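Local coordinates for leucine rich repeat and phosphatase domain containing protein (Entamoeba histolytica, PDB 3EMU), which carries a dual-specificity phosphatase domain and may hydrolyse phosphate monoesters, as active relatives do, at residues Y70-N75 with P102-A107. Residues are numbered along the deposited sequence; the frame is centred on the assembly and turned at random.
Sequences YDSIPN and PAIVIA
Ile73 and Ala107 meet with no polar group between them: the methyl CB of Ala107, directed at helix 68-85, sits against the branched side chain of Ile73. The nearest approach is Ile73 CD1 to Ala107 CB, 3.8 Å. Ile73 CG1 and CG2 lie a little farther from the same methyl, at 4.1 and 4.2 Å from Ala107 CB, and both branches of the isoleucine therefore take part. CG1 of Ile73 stands beside its backbone N and opposite the carbonyl carbon (chi1 -71°), and the fully extended chi2 of 177° lays the CG1-CD1 arm side-on across the alanine methyl. The backbones here are 7.0 Å apart, measured from Ile73 CA to Ala107 CA, a close approach helped by the small alanine. One turn earlier on helix 100-112, Ile104 adds the second touch. Its CB does not face helix 68-85, but a folded chi2 of -62° brings CD1 inward, with Ile104 CD1 4.0 Å from Ser72 OG. This is a van der Waals contact; the hydroxyl is hydrogen-bonded to Leu69 O in the preceding turn of its own helix. In the dual-specificity phosphatase fold, helix 100-112 leaves the loop after strand 89-94, the place where active family members hold their phosphate-binding loop, and here it packs against helix 68-85, which leads into that strand. Helix 135-151 adds to the hydrophobic interior around the pair, Phe144 touching Ile73 and Leu141 touching Ala107. Leu69 and Ala76, on turns before and after, also lie against Ile104. Helix 68-85 is kinked just past Ile73: Ile73 N bonds to Tyr70 O at 2.9 Å, whereas Pro74 has no N-H to give and Asn75 N makes no bond to the preceding turn.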
ATOM      1  N   TYR A  70       1.430 -11.332   4.046  1.00 58.62           N
ATOM      2  CA  TYR A  70       2.812 -11.474   4.433  1.00 59.74           C
ATOM      3  C   TYR A  70       3.680 -11.902   3.217  1.00 60.70           C
ATOM      4  O   TYR A  70       4.675 -11.226   2.891  1.00 60.36           O
ATOM      5  CB  TYR A  70       2.886 -12.559   5.506  1.00 60.08           C
ATOM      6  CG  TYR A  70       4.269 -12.870   5.966  1.00 60.54           C
ATOM      7  CD1 TYR A  70       4.903 -12.031   6.897  1.00 61.01           C
ATOM      8  CD2 TYR A  70       4.972 -13.982   5.471  1.00 60.88           C
ATOM      9  CE1 TYR A  70       6.201 -12.287   7.341  1.00 63.41           C
ATOM     10  CE2 TYR A  70       6.273 -14.276   5.919  1.00 61.89           C
ATOM     11  CZ  TYR A  70       6.892 -13.418   6.872  1.00 64.64           C
ATOM     12  OH  TYR A  70       8.178 -13.622   7.354  1.00 63.93           O
ATOM     13  N   ASP A  71       3.273 -12.987   2.546  1.00 59.77           N
ATOM     14  CA  ASP A  71       4.039 -13.575   1.465  1.00 60.18           C
ATOM     15  C   ASP A  71       4.222 -12.596   0.316  1.00 60.38           C
ATOM     16  O   ASP A  71       5.244 -12.612  -0.408  1.00 60.52           O
ATOM     17  CB  ASP A  71       3.385 -14.892   0.992  1.00 59.86           C
ATOM     18  CG  ASP A  71       3.611 -16.048   1.979  1.00 62.18           C
ATOM     19  OD1 ASP A  71       4.583 -15.970   2.807  1.00 61.60           O
ATOM     20  OD2 ASP A  71       2.825 -17.039   1.932  1.00 62.81           O
ATOM     21  N   SER A  72       3.264 -11.694   0.162  1.00 60.11           N
ATOM     22  CA  SER A  72       3.306 -10.799  -0.994  1.00 60.09           C
ATOM     23  C   SER A  72       4.136  -9.538  -0.665  1.00 59.02           C
ATOM     24  O   SER A  72       4.373  -8.676  -1.510  1.00 59.57           O
ATOM     25  CB  SER A  72       1.851 -10.425  -1.422  1.00 60.03           C
ATOM     26  OG  SER A  72       1.353  -9.400  -0.547  1.00 63.65           O
ATOM     27  N   ILE A  73       4.594  -9.413   0.570  1.00 58.99           N
ATOM     28  CA  ILE A  73       5.238  -8.153   0.953  1.00 59.00           C
ATOM     29  C   ILE A  73       6.488  -7.763   0.145  1.00 58.92           C
ATOM     30  O   ILE A  73       6.634  -6.582  -0.295  1.00 58.87           O
ATOM     31  CB  ILE A  73       5.455  -8.090   2.480  1.00 59.42           C
ATOM     32  CG1 ILE A  73       4.082  -7.916   3.156  1.00 58.34           C
ATOM     33  CG2 ILE A  73       6.408  -6.926   2.843  1.00 59.27           C
ATOM     34  CD1 ILE A  73       4.084  -7.896   4.711  1.00 57.34           C
ATOM     35  N   PRO A  74       7.386  -8.743  -0.072  1.00 58.66           N
ATOM     36  CA  PRO A  74       8.641  -8.382  -0.763  1.00 59.26           C
ATOM     37  C   PRO A  74       8.398  -8.001  -2.224  1.00 59.58           C
ATOM     38  O   PRO A  74       8.952  -7.007  -2.699  1.00 58.66           O
ATOM     39  CB  PRO A  74       9.542  -9.640  -0.616  1.00 58.33           C
ATOM     40  CG  PRO A  74       8.960 -10.407   0.535  1.00 58.30           C
ATOM     41  CD  PRO A  74       7.446 -10.066   0.585  1.00 58.20           C
ATOM     42  N   ASN A  75       7.531  -8.742  -2.926  1.00 60.93           N
ATOM     43  CA  ASN A  75       7.111  -8.285  -4.280  1.00 60.76           C
ATOM     44  C   ASN A  75       6.512  -6.898  -4.312  1.00 58.62           C
ATOM     45  O   ASN A  75       6.821  -6.113  -5.172  1.00 58.46           O
ATOM     46  CB  ASN A  75       6.175  -9.292  -4.955  1.00 61.84           C
ATOM     47  CG  ASN A  75       6.932 -10.509  -5.524  1.00 69.04           C
ATOM     48  OD1 ASN A  75       6.394 -11.617  -5.571  1.00 76.88           O
ATOM     49  ND2 ASN A  75       8.191 -10.307  -5.936  1.00 73.38           N
ATOM     50  N   PRO A 102      -4.344  -0.316   2.428  1.00 57.12           N
ATOM     51  CA  PRO A 102      -3.628   0.343   3.535  1.00 57.22           C
ATOM     52  C   PRO A 102      -2.634  -0.581   4.277  1.00 57.40           C
ATOM     53  O   PRO A 102      -1.578  -0.098   4.693  1.00 56.89           O
ATOM     54  CB  PRO A 102      -4.753   0.802   4.468  1.00 56.87           C
ATOM     55  CG  PRO A 102      -5.991   0.948   3.517  1.00 57.20           C
ATOM     56  CD  PRO A 102      -5.810  -0.151   2.517  1.00 57.62           C
ATOM     57  N   ALA A 103      -2.974  -1.868   4.428  1.00 56.72           N
ATOM     58  CA  ALA A 103      -2.077  -2.850   5.035  1.00 57.93           C
ATOM     59  C   ALA A 103      -0.741  -2.926   4.263  1.00 58.02           C
ATOM     60  O   ALA A 103       0.331  -2.924   4.879  1.00 59.05           O
ATOM     61  CB  ALA A 103      -2.732  -4.232   5.133  1.00 55.89           C
ATOM     62  N   ILE A 104      -0.809  -2.962   2.933  1.00 57.30           N
ATOM     63  CA  ILE A 104       0.392  -2.939   2.107  1.00 56.52           C
ATOM     64  C   ILE A 104       1.212  -1.669   2.312  1.00 57.09           C
ATOM     65  O   ILE A 104       2.452  -1.731   2.356  1.00 56.82           O
ATOM     66  CB  ILE A 104       0.076  -3.158   0.574  1.00 56.46           C
ATOM     67  CG1 ILE A 104      -0.344  -4.590   0.308  1.00 56.25           C
ATOM     68  CG2 ILE A 104       1.290  -2.819  -0.347  1.00 53.99           C
ATOM     69  CD1 ILE A 104       0.729  -5.622   0.636  1.00 57.87           C
ATOM     70  N   VAL A 105       0.542  -0.518   2.366  1.00 56.69           N
ATOM     71  CA  VAL A 105       1.233   0.756   2.544  1.00 56.51           C
ATOM     72  C   VAL A 105       1.951   0.797   3.908  1.00 56.83           C
ATOM     73  O   VAL A 105       3.077   1.301   4.025  1.00 56.29           O
ATOM     74  CB  VAL A 105       0.275   1.990   2.341  1.00 56.62           C
ATOM     75  CG1 VAL A 105       0.893   3.287   2.828  1.00 55.17           C
ATOM     76  CG2 VAL A 105      -0.130   2.148   0.842  1.00 57.23           C
ATOM     77  N   ILE A 106       1.293   0.260   4.931  1.00 56.82           N
ATOM     78  CA  ILE A 106       1.911   0.105   6.215  1.00 56.63           C
ATOM     79  C   ILE A 106       3.212  -0.766   6.160  1.00 57.72           C
ATOM     80  O   ILE A 106       4.238  -0.318   6.660  1.00 57.33           O
ATOM     81  CB  ILE A 106       0.928  -0.418   7.251  1.00 56.17           C
ATOM     82  CG1 ILE A 106      -0.155   0.650   7.523  1.00 55.25           C
ATOM     83  CG2 ILE A 106       1.676  -0.814   8.556  1.00 54.07           C
ATOM     84  CD1 ILE A 106      -1.288   0.196   8.469  1.00 50.97           C
ATOM     85  N   ALA A 107       3.138  -1.982   5.597  1.00 56.77           N
ATOM     86  CA  ALA A 107       4.297  -2.839   5.422  1.00 56.77           C
ATOM     87  C   ALA A 107       5.455  -2.077   4.755  1.00 57.71           C
ATOM     88  O   ALA A 107       6.627  -2.132   5.217  1.00 57.91           O
ATOM     89  CB  ALA A 107       3.935  -4.063   4.622  1.00 55.70           C
TER